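Local coordinates for protein 3-phytase (Klebsiella pneumoniae, PDB 2WNH) that probably removes phosphate groups from phytate (inositol hexakisphosphate), as a 3-phytase of the histidine acid phosphatase family, at residues B[185-190]-B[200-205]; B[44-49]-B[173-178]; B[84-89]-B[111-116]; B[63-68]-B[105-110]. The protein carries 3 engineered substitutions. All blocks are in the same frame, centred on the assembly; numbering follows the deposited sequence.

Contact 2 opens first, at 44-49, and its loop stays open until 173-178, at the end of helix 165-175. Inside that span contact 4 opens at 63-68 and contact 3 at 84-89; contact 4 closes at 105-110 and contact 3 at 111-116, so the two cross, sharing helix 99-112. They pack helices and a surface loop beside the central mixed sheet and touch through Ala112 CB and Gly68 O. Contact 1 follows in series, a short closure between 185-190 and 200-205 at the base of a hairpin. It meets contact 2 where Phe185 packs on Cys176 and Val175, joining the loop at 185-190 to the end of helix 165-175, and lies across the chain's centre from contacts 3 and 4.

Contact 1. Residues B[185-190]-B[200-205]; sequences FDTPWR and TISGLS
With its OG set between the backbone N and the carbonyl carbon (chi1 68°), Ser202 turns its hydroxyl onto the backbone of 185-190, while Trp189, its CG anti to the carbonyl carbon (chi1 -69°), lays its indole against the start of helix 204-219. The hydroxyl works twice. It donates to the Pro188 carbonyl, with Ser202 OG 2.7 Å from Pro188 O in the carbonyl plane and on a lone pair, and it accepts the backbone N-H of Arg190, with Arg190 N 2.9 Å from Ser202 OG. Serine suits this place because one short side chain serves a C=O and an N-H on either side of Trp189. A nearly straight backbone bond (170°) adds a third link, Ser202 N to Arg190 O at 2.8 Å.

Over one face of the indole, Leu204 makes a CH-pi contact: its CB lies 3.8 Å from the centroid of the six-membered ring of Trp189. Farther along, Leu204 CD1 reaches Trp189 CH2 at 3.8 Å. Gly203, the N-cap residue, has a positive phi and passes its CA 3.6 Å from Thr187 OG1; Trp189 CD1 lies so close to where a beta carbon would stand that glycine suits the place. Ser202 OG lies over one face of the Arg190 guanidinium without a hydrogen bond to it; the charge pairs with Glu192.

The arrangement closes the base of the antiparallel hairpin 191-193/199-201 where the chain enters helix 204-219. Trp189 continues onto Ile168 of helix 165-175 and Leu157 of helix 157-163, and Leu204 packs on Leu244 of helix 243-250.

Contact 2. Residues B[44-49]-B[173-178]; sequences RPWTEW and QAVCQA
Arg44 lies in the loop between helices 32-42 and 58-77, and it makes a side-on arginine grip on the last carbonyl of helix 165-175, in the mainly helical part of the histidine acid phosphatase fold. Its chain bends at chi2 (-87°) and chi3 (-117°), which brings NE and NH2 alongside Val175 O. Both nitrogens donate to that one oxygen: Arg44 NE lies 2.8 Å from Val175 O, nearly along the C=O axis, and Arg44 NH2 lies 2.7 Å from the same Val175 O but well above the carbonyl plane. Because the oxygen sits close to the guanidinium plane, the two bonds hold the group's rotation. A positive charge suits this place, since the partial negative charge at a helix C-terminus would probably favour the guanidinium.

Gln177 covers one face of the guanidinium with its aliphatic part, Gln177 CG standing 3.4 Å from Arg44 CZ. The amide and guanidinium planes are only 20° apart, and Gln177 NE2 lies 3.5 Å from Arg44 CB, a van der Waals contact. Arg44 also makes a cation-pi contact with Trp229.

After Pro45, which packs on Glu39, comes Trp46, whose large ring packs on Ile38 of helix 32-42 and on Met210 and Leu214 of helix 204-219. Its NE1 hydrogen-bonds to Thr42 OG1, and its ring meets Trp229 edge-to-face. Cys176, next to the gripped carbonyl, is tied to Cys182 by a disulfide. At the far end of the Trp46 indole the six-membered ring meets one methyl of the branched Val175, with Trp46 CH2 3.9 Å from Val175 CG1.

Contact 3. Residues B[84-89]-B[111-116]; sequences GCPTAE and GAFPGC
Cys116, Pro86 and Phe113 bury the most surface here. Cys116 points toward the facing loop and forms a disulfide with Cys85, the two SG atoms of Cys85 and Cys116 being 2.0 Å apart with chi3 at -78°. In both cysteines SG is anti to the carbonyl carbon, beside the backbone N, so the bridge spans the gap without an unusual torsion. The Cys116 CB also touches the next residue in the opposing loop, lying 4.0 Å from Pro86 CD.

Pro86 lays its ring obliquely over Phe113. Its CG stands 3.8 Å from the centroid of the Phe113 ring, 18° off the normal, a CH-pi contact over the face, and Pro86 CD comes 3.6 Å from Phe113 CD1. Ala112 CB covers the opposite face of the same phenyl ring, so the aromatic group is sandwiched between two small aliphatic groups. Phe113 is buried, and its flanks are completed by Leu81, Val118 and Trp284, whereas the disulfide lies nearer the surface. Gly115 O accepts a hydrogen bond from Arg349 of a neighbouring subunit.

Where helix 99-112 ends, Phe113 to Cys116 form a type II beta turn, closed by Cys116 N to Phe113 O at 3.1 Å. Pro114 and Gly115 take its two central places, the second with positive phi, as is classic for such turns; the disulfide beside it is a cross-link common in exported proteins.

Contact 4. Residues B[63-68]-B[105-110]; sequences AVVNKG and AQALVD
The tightest meeting is Val64 against Leu108: Val64 CG1 lies 3.5 Å from Leu108 CG, closer than ordinary carbon contact. The same Val64 CG1 reaches Ala107 CB at 3.6 Å. Its methyl is put there by a chi1 of 174°, CG1 anti to the backbone N, while Leu108 holds its CG anti to the carbonyl carbon and crosses it obliquely. Val65 CG2 rests 4.0 Å from Ala107 CB.

Small residues let the helices come this close. Gly68 passes its CA 3.7 Å from Leu108 O, where a side chain would run into that carbonyl, and Ala107 presents only a methyl. The segment axes approach to 7.1 Å and cross at -42°, their N-to-C directions roughly alike.

Farther out, Lys67 bends at chi2 and crosses Leu108 obliquely, its far end touching CD2, with Lys67 NZ 3.7 Å from Leu108 CD2. Its buried ammonium is paired with Glu21 and Glu71 by salt bridges, which probably fix the chain's course. Asp110, beside Val65, has OD2 hydrogen-bonded to Tyr61 OH and to His59 ND1 of a neighbouring subunit, whose Leu351 touches Val65 and Asp110.

Both helices lie beside the central mixed sheet. Helix 99-112 follows strand 91-95 and packs Ala105 and Val109 back on it; Leu108 turns to Leu286 of strand 284-289. Helix 58-77 packs against helix 99-112 and reaches strand 14-24 through the Lys67–Glu21 salt bridge.

Contact 1. Residues B[185-190]-B[200-205]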
# COMPACT_ATOMS: atom_id res chain seq x y z
N PHE B 185 37.09 -40.69 -3.38
CA PHE B 185 38.27 -40.10 -4.03
C PHE B 185 39.26 -41.18 -4.47
O PHE B 185 40.18 -40.90 -5.23
CB PHE B 185 38.91 -39.01 -3.14
CG PHE B 185 37.99 -37.84 -2.90
CD1 PHE B 185 37.13 -37.82 -1.80
CD2 PHE B 185 37.97 -36.77 -3.79
CE1 PHE B 185 36.25 -36.73 -1.59
CE2 PHE B 185 37.10 -35.68 -3.59
CZ PHE B 185 36.24 -35.67 -2.49
N ASP B 186 39.03 -42.41 -4.02
CA ASP B 186 39.81 -43.57 -4.44
C ASP B 186 39.25 -44.30 -5.67
O ASP B 186 39.96 -45.09 -6.30
CB ASP B 186 39.95 -44.57 -3.28
CG ASP B 186 40.58 -43.96 -2.03
OD1 ASP B 186 41.52 -43.14 -2.15
OD2 ASP B 186 40.12 -44.31 -0.91
N THR B 187 37.98 -44.06 -6.01
CA THR B 187 37.35 -44.79 -7.12
C THR B 187 37.75 -44.21 -8.48
O THR B 187 37.68 -42.99 -8.70
CB THR B 187 35.79 -44.93 -6.98
OG1 THR B 187 35.12 -44.08 -7.91
CG2 THR B 187 35.31 -44.65 -5.55
N PRO B 188 38.23 -45.07 -9.40
CA PRO B 188 38.50 -44.64 -10.77
C PRO B 188 37.21 -44.29 -11.49
O PRO B 188 36.13 -44.79 -11.13
CB PRO B 188 39.14 -45.89 -11.41
CG PRO B 188 39.65 -46.70 -10.25
CD PRO B 188 38.60 -46.49 -9.20
N TRP B 189 37.31 -43.42 -12.48
CA TRP B 189 36.14 -42.95 -13.22
C TRP B 189 35.85 -43.87 -14.40
O TRP B 189 36.66 -43.97 -15.33
CB TRP B 189 36.36 -41.53 -13.74
CG TRP B 189 36.40 -40.47 -12.67
CD1 TRP B 189 36.45 -40.65 -11.31
CD2 TRP B 189 36.44 -39.05 -12.88
NE1 TRP B 189 36.50 -39.43 -10.67
CE2 TRP B 189 36.50 -38.43 -11.61
CE3 TRP B 189 36.42 -38.24 -14.03
CZ2 TRP B 189 36.54 -37.04 -11.45
CZ3 TRP B 189 36.46 -36.85 -13.87
CH2 TRP B 189 36.53 -36.27 -12.59
N ARG B 190 34.70 -44.54 -14.35
CA ARG B 190 34.29 -45.43 -15.43
C ARG B 190 32.80 -45.29 -15.73
O ARG B 190 32.01 -44.92 -14.86
CB ARG B 190 34.61 -46.88 -15.09
CG ARG B 190 33.70 -47.51 -14.04
CD ARG B 190 34.28 -48.84 -13.52
NE ARG B 190 35.32 -48.63 -12.52
CZ ARG B 190 35.10 -48.34 -11.24
NH1 ARG B 190 33.86 -48.21 -10.77
NH2 ARG B 190 36.12 -48.17 -10.41
N THR B 200 25.84 -43.58 -15.77
CA THR B 200 26.54 -42.58 -14.95
C THR B 200 28.04 -42.85 -14.98
O THR B 200 28.47 -43.94 -15.39
CB THR B 200 26.03 -42.61 -13.50
OG1 THR B 200 26.23 -43.93 -12.96
CG2 THR B 200 24.55 -42.27 -13.43
N ILE B 201 28.84 -41.87 -14.55
CA ILE B 201 30.29 -42.01 -14.44
C ILE B 201 30.63 -42.23 -12.97
O ILE B 201 30.28 -41.42 -12.10
CB ILE B 201 31.04 -40.74 -14.94
CG1 ILE B 201 30.54 -40.27 -16.33
CG2 ILE B 201 32.56 -40.91 -14.84
CD1 ILE B 201 30.93 -41.10 -17.50
N SER B 202 31.31 -43.34 -12.66
CA SER B 202 31.66 -43.60 -11.27
C SER B 202 32.61 -42.52 -10.78
O SER B 202 33.42 -41.97 -11.55
CB SER B 202 32.29 -45.00 -11.11
OG SER B 202 33.54 -45.01 -11.75
N GLY B 203 32.51 -42.19 -9.49
CA GLY B 203 33.35 -41.15 -8.91
C GLY B 203 32.80 -39.74 -9.19
O GLY B 203 32.30 -39.07 -8.27
N LEU B 204 32.90 -39.33 -10.45
CA LEU B 204 32.45 -38.01 -10.91
C LEU B 204 30.98 -37.74 -10.58
O LEU B 204 30.65 -36.65 -10.09
CB LEU B 204 32.67 -37.87 -12.42
CG LEU B 204 32.16 -36.57 -13.08
CD1 LEU B 204 32.80 -35.35 -12.44
CD2 LEU B 204 32.46 -36.57 -14.55
N SER B 205 30.11 -38.70 -10.84
CA SER B 205 28.68 -38.45 -10.64
C SER B 205 28.38 -38.13 -9.18
O SER B 205 27.63 -37.19 -8.91
CB SER B 205 27.79 -39.58 -11.18
OG SER B 205 28.00 -40.80 -10.48

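Contact 2. Residues B[44-49]-B[173-178]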
# COMPACT_ATOMS: atom_id res chain seq x y z
N ARG B 44 30.56 -40.31 6.31
CA ARG B 44 30.00 -39.58 7.46
C ARG B 44 28.62 -38.98 7.14
O ARG B 44 28.27 -38.85 5.97
CB ARG B 44 30.99 -38.51 7.96
CG ARG B 44 30.76 -37.12 7.44
CD ARG B 44 31.48 -36.93 6.15
NE ARG B 44 32.54 -35.92 6.10
CZ ARG B 44 32.95 -35.09 7.07
NH1 ARG B 44 32.42 -35.09 8.27
NH2 ARG B 44 33.93 -34.23 6.80
N PRO B 45 27.84 -38.64 8.18
CA PRO B 45 26.55 -38.00 7.94
C PRO B 45 26.72 -36.54 7.55
O PRO B 45 27.66 -35.86 8.00
CB PRO B 45 25.86 -38.08 9.31
CG PRO B 45 27.02 -38.05 10.29
CD PRO B 45 28.09 -38.86 9.62
N TRP B 46 25.82 -36.07 6.68
CA TRP B 46 25.76 -34.68 6.28
C TRP B 46 24.57 -34.04 6.98
O TRP B 46 23.65 -34.73 7.44
CB TRP B 46 25.59 -34.58 4.76
CG TRP B 46 26.82 -34.84 3.99
CD1 TRP B 46 27.66 -35.92 4.10
CD2 TRP B 46 27.35 -34.04 2.92
NE1 TRP B 46 28.69 -35.82 3.19
CE2 TRP B 46 28.53 -34.68 2.46
CE3 TRP B 46 26.96 -32.83 2.32
CZ2 TRP B 46 29.30 -34.16 1.41
CZ3 TRP B 46 27.74 -32.31 1.28
CH2 TRP B 46 28.89 -32.98 0.83
N THR B 47 24.59 -32.71 7.04
CA THR B 47 23.54 -31.95 7.71
C THR B 47 22.15 -32.37 7.26
O THR B 47 21.89 -32.58 6.07
CB THR B 47 23.73 -30.45 7.45
OG1 THR B 47 25.03 -30.06 7.93
CG2 THR B 47 22.64 -29.60 8.13
N GLU B 48 21.27 -32.53 8.25
CA GLU B 48 19.85 -32.74 8.05
C GLU B 48 19.21 -31.36 8.09
O GLU B 48 19.36 -30.64 9.07
CB GLU B 48 19.29 -33.61 9.18
CG GLU B 48 19.83 -35.04 9.17
CD GLU B 48 19.21 -35.89 8.09
OE1 GLU B 48 18.17 -35.47 7.50
OE2 GLU B 48 19.75 -36.98 7.80
N TRP B 49 18.52 -30.99 7.01
CA TRP B 49 17.91 -29.66 6.92
C TRP B 49 16.55 -29.63 7.58
O TRP B 49 15.96 -30.68 7.87
CB TRP B 49 17.78 -29.21 5.47
CG TRP B 49 19.02 -29.18 4.66
CD1 TRP B 49 20.11 -30.00 4.78
CD2 TRP B 49 19.27 -28.35 3.52
NE1 TRP B 49 21.03 -29.70 3.80
CE2 TRP B 49 20.54 -28.68 3.02
CE3 TRP B 49 18.54 -27.32 2.88
CZ2 TRP B 49 21.11 -28.04 1.90
CZ3 TRP B 49 19.09 -26.70 1.77
CH2 TRP B 49 20.37 -27.05 1.28
N GLN B 173 39.29 -31.35 0.44
CA GLN B 173 39.56 -30.45 1.59
C GLN B 173 38.29 -30.04 2.34
O GLN B 173 38.30 -29.90 3.57
CB GLN B 173 40.26 -29.19 1.12
CG GLN B 173 41.72 -29.38 0.75
CD GLN B 173 42.32 -28.16 0.04
OE1 GLN B 173 43.36 -28.26 -0.60
NE2 GLN B 173 41.66 -27.02 0.16
N ALA B 174 37.20 -29.84 1.59
CA ALA B 174 35.95 -29.36 2.18
C ALA B 174 35.18 -30.47 2.89
O ALA B 174 34.56 -30.23 3.93
CB ALA B 174 35.07 -28.70 1.10
N VAL B 175 35.23 -31.69 2.34
CA VAL B 175 34.29 -32.75 2.74
C VAL B 175 34.88 -33.98 3.46
O VAL B 175 34.15 -34.74 4.11
CB VAL B 175 33.36 -33.22 1.57
CG1 VAL B 175 32.71 -32.01 0.87
CG2 VAL B 175 34.13 -34.09 0.56
N CYS B 176 36.19 -34.18 3.35
CA CYS B 176 36.81 -35.36 3.95
C CYS B 176 37.33 -35.08 5.35
O CYS B 176 37.92 -34.03 5.59
CB CYS B 176 37.92 -35.92 3.05
SG CYS B 176 37.27 -36.50 1.46
N GLN B 177 37.09 -36.02 6.26
CA GLN B 177 37.62 -35.93 7.62
C GLN B 177 39.10 -36.23 7.65
O GLN B 177 39.56 -37.17 6.98
CB GLN B 177 36.91 -36.90 8.55
CG GLN B 177 35.45 -36.62 8.77
CD GLN B 177 34.85 -37.52 9.82
OE1 GLN B 177 34.98 -37.27 11.02
NE2 GLN B 177 34.16 -38.57 9.37
N ALA B 178 39.84 -35.43 8.42
CA ALA B 178 41.26 -35.66 8.65
C ALA B 178 41.50 -37.07 9.16
O ALA B 178 40.89 -37.50 10.14
CB ALA B 178 41.80 -34.63 9.66

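Contact 3. Residues B[84-89]-B[111-116]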
# COMPACT_ATOMS: atom_id res chain seq x y z
N GLY B 84 -2.98 -5.05 -11.62
CA GLY B 84 -3.83 -5.83 -10.71
C GLY B 84 -3.72 -7.32 -10.91
O GLY B 84 -2.69 -7.83 -11.32
N CYS B 85 -4.80 -8.04 -10.62
CA CYS B 85 -4.76 -9.48 -10.69
C CYS B 85 -5.02 -9.97 -12.11
O CYS B 85 -5.72 -9.31 -12.88
CB CYS B 85 -5.71 -10.12 -9.69
SG CYS B 85 -5.21 -9.82 -7.96
N PRO B 86 -4.41 -11.11 -12.47
CA PRO B 86 -4.49 -11.66 -13.81
C PRO B 86 -5.83 -12.35 -14.06
O PRO B 86 -6.62 -12.54 -13.12
CB PRO B 86 -3.33 -12.68 -13.82
CG PRO B 86 -3.28 -13.15 -12.39
CD PRO B 86 -3.59 -11.95 -11.57
N THR B 87 -6.06 -12.72 -15.32
CA THR B 87 -7.17 -13.55 -15.73
C THR B 87 -6.58 -14.80 -16.36
O THR B 87 -5.36 -14.92 -16.42
CB THR B 87 -8.06 -12.81 -16.75
OG1 THR B 87 -7.26 -12.36 -17.86
CG2 THR B 87 -8.72 -11.60 -16.07
N ALA B 88 -7.44 -15.71 -16.83
CA ALA B 88 -6.96 -16.93 -17.51
C ALA B 88 -6.13 -16.60 -18.75
O ALA B 88 -5.19 -17.34 -19.06
CB ALA B 88 -8.15 -17.84 -17.89
N GLU B 89 -6.42 -15.48 -19.41
CA GLU B 89 -5.64 -15.03 -20.57
C GLU B 89 -4.20 -14.56 -20.26
O GLU B 89 -3.36 -14.47 -21.16
CB GLU B 89 -6.45 -13.94 -21.29
CG GLU B 89 -5.92 -13.51 -22.65
CD GLU B 89 -6.76 -12.39 -23.25
OE1 GLU B 89 -7.86 -12.09 -22.72
OE2 GLU B 89 -6.30 -11.80 -24.25
N GLY B 111 4.68 -14.23 -5.98
CA GLY B 111 5.46 -13.01 -6.15
C GLY B 111 4.95 -12.12 -7.28
O GLY B 111 4.80 -10.89 -7.13
N ALA B 112 4.69 -12.74 -8.43
CA ALA B 112 4.33 -11.97 -9.64
C ALA B 112 2.98 -11.28 -9.52
O ALA B 112 2.81 -10.22 -10.11
CB ALA B 112 4.37 -12.86 -10.90
N PHE B 113 2.04 -11.89 -8.78
CA PHE B 113 0.68 -11.36 -8.65
C PHE B 113 0.30 -11.31 -7.18
O PHE B 113 -0.42 -12.19 -6.68
CB PHE B 113 -0.28 -12.28 -9.43
CG PHE B 113 0.13 -12.48 -10.88
CD1 PHE B 113 -0.07 -11.45 -11.81
CD2 PHE B 113 0.73 -13.67 -11.29
CE1 PHE B 113 0.32 -11.63 -13.16
CE2 PHE B 113 1.13 -13.86 -12.61
CZ PHE B 113 0.92 -12.86 -13.56
N PRO B 114 0.84 -10.32 -6.45
CA PRO B 114 0.70 -10.30 -4.97
C PRO B 114 -0.75 -10.42 -4.48
O PRO B 114 -1.62 -9.63 -4.88
CB PRO B 114 1.31 -8.95 -4.58
CG PRO B 114 2.36 -8.70 -5.70
CD PRO B 114 1.63 -9.18 -6.95
N GLY B 115 -1.01 -11.42 -3.64
CA GLY B 115 -2.31 -11.64 -3.01
C GLY B 115 -3.44 -12.06 -3.93
O GLY B 115 -4.60 -12.05 -3.54
N CYS B 116 -3.10 -12.42 -5.16
CA CYS B 116 -4.11 -12.75 -6.18
C CYS B 116 -4.66 -14.19 -6.18
O CYS B 116 -5.56 -14.52 -6.99
CB CYS B 116 -3.57 -12.37 -7.58
SG CYS B 116 -3.34 -10.61 -7.76

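Contact 4. Residues B[63-68]-B[105-110]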
# COMPACT_ATOMS: atom_id res chain seq x y z
N ALA B 63 13.29 -16.91 -2.04
CA ALA B 63 14.11 -16.47 -3.17
C ALA B 63 13.36 -16.50 -4.49
O ALA B 63 13.54 -15.61 -5.32
CB ALA B 63 15.37 -17.33 -3.26
N VAL B 64 12.51 -17.51 -4.67
CA VAL B 64 11.69 -17.62 -5.89
C VAL B 64 10.63 -16.51 -5.92
O VAL B 64 10.44 -15.86 -6.96
CB VAL B 64 11.10 -19.04 -6.08
CG1 VAL B 64 10.14 -19.05 -7.28
CG2 VAL B 64 12.24 -20.03 -6.37
N VAL B 65 9.98 -16.24 -4.78
CA VAL B 65 9.07 -15.09 -4.71
C VAL B 65 9.75 -13.80 -5.15
O VAL B 65 9.15 -12.99 -5.91
CB VAL B 65 8.46 -14.90 -3.28
CG1 VAL B 65 7.72 -13.52 -3.12
CG2 VAL B 65 7.49 -16.07 -2.92
N ASN B 66 11.00 -13.58 -4.71
CA ASN B 66 11.72 -12.33 -5.06
C ASN B 66 11.88 -12.19 -6.57
O ASN B 66 11.62 -11.13 -7.16
CB ASN B 66 13.11 -12.27 -4.41
CG ASN B 66 13.07 -12.06 -2.89
OD1 ASN B 66 14.04 -12.37 -2.20
ND2 ASN B 66 11.98 -11.56 -2.37
N LYS B 67 12.28 -13.27 -7.22
CA LYS B 67 12.41 -13.27 -8.67
C LYS B 67 11.03 -13.06 -9.36
O LYS B 67 10.92 -12.23 -10.27
CB LYS B 67 13.10 -14.57 -9.11
CG LYS B 67 13.40 -14.69 -10.62
CD LYS B 67 12.24 -15.33 -11.32
CE LYS B 67 12.58 -15.70 -12.76
NZ LYS B 67 11.40 -16.50 -13.26
N GLY B 68 10.01 -13.80 -8.91
CA GLY B 68 8.66 -13.68 -9.47
C GLY B 68 8.10 -12.25 -9.32
O GLY B 68 7.43 -11.74 -10.23
N ALA B 105 6.46 -23.28 -8.50
CA ALA B 105 5.45 -22.67 -9.36
C ALA B 105 4.52 -21.75 -8.54
O ALA B 105 4.23 -20.64 -8.97
CB ALA B 105 4.65 -23.75 -10.07
N GLN B 106 4.04 -22.22 -7.39
CA GLN B 106 3.27 -21.36 -6.48
C GLN B 106 4.04 -20.09 -6.09
O GLN B 106 3.48 -18.99 -6.16
CB GLN B 106 2.84 -22.13 -5.23
CG GLN B 106 1.83 -23.26 -5.52
CD GLN B 106 1.49 -24.02 -4.27
OE1 GLN B 106 0.33 -24.42 -4.04
NE2 GLN B 106 2.49 -24.23 -3.45
N ALA B 107 5.31 -20.25 -5.72
CA ALA B 107 6.15 -19.10 -5.33
C ALA B 107 6.26 -18.06 -6.44
O ALA B 107 6.21 -16.85 -6.15
CB ALA B 107 7.54 -19.55 -4.86
N LEU B 108 6.41 -18.50 -7.69
CA LEU B 108 6.58 -17.54 -8.78
C LEU B 108 5.34 -16.68 -8.97
O LEU B 108 5.49 -15.47 -9.13
CB LEU B 108 6.87 -18.25 -10.12
CG LEU B 108 8.32 -18.73 -10.21
CD1 LEU B 108 8.56 -19.72 -11.37
CD2 LEU B 108 9.30 -17.54 -10.37
N VAL B 109 4.15 -17.29 -8.91
CA VAL B 109 2.91 -16.50 -9.12
C VAL B 109 2.49 -15.73 -7.85
O VAL B 109 1.88 -14.66 -7.94
CB VAL B 109 1.75 -17.32 -9.73
CG1 VAL B 109 2.07 -17.65 -11.18
CG2 VAL B 109 1.49 -18.60 -8.91
N ASP B 110 2.85 -16.28 -6.69
CA ASP B 110 2.73 -15.59 -5.38
C ASP B 110 3.47 -14.23 -5.43
O ASP B 110 2.93 -13.21 -5.01
CB ASP B 110 3.35 -16.51 -4.29
CG ASP B 110 2.82 -16.23 -2.87
OD1 ASP B 110 1.98 -15.34 -2.63
OD2 ASP B 110 3.27 -16.97 -1.97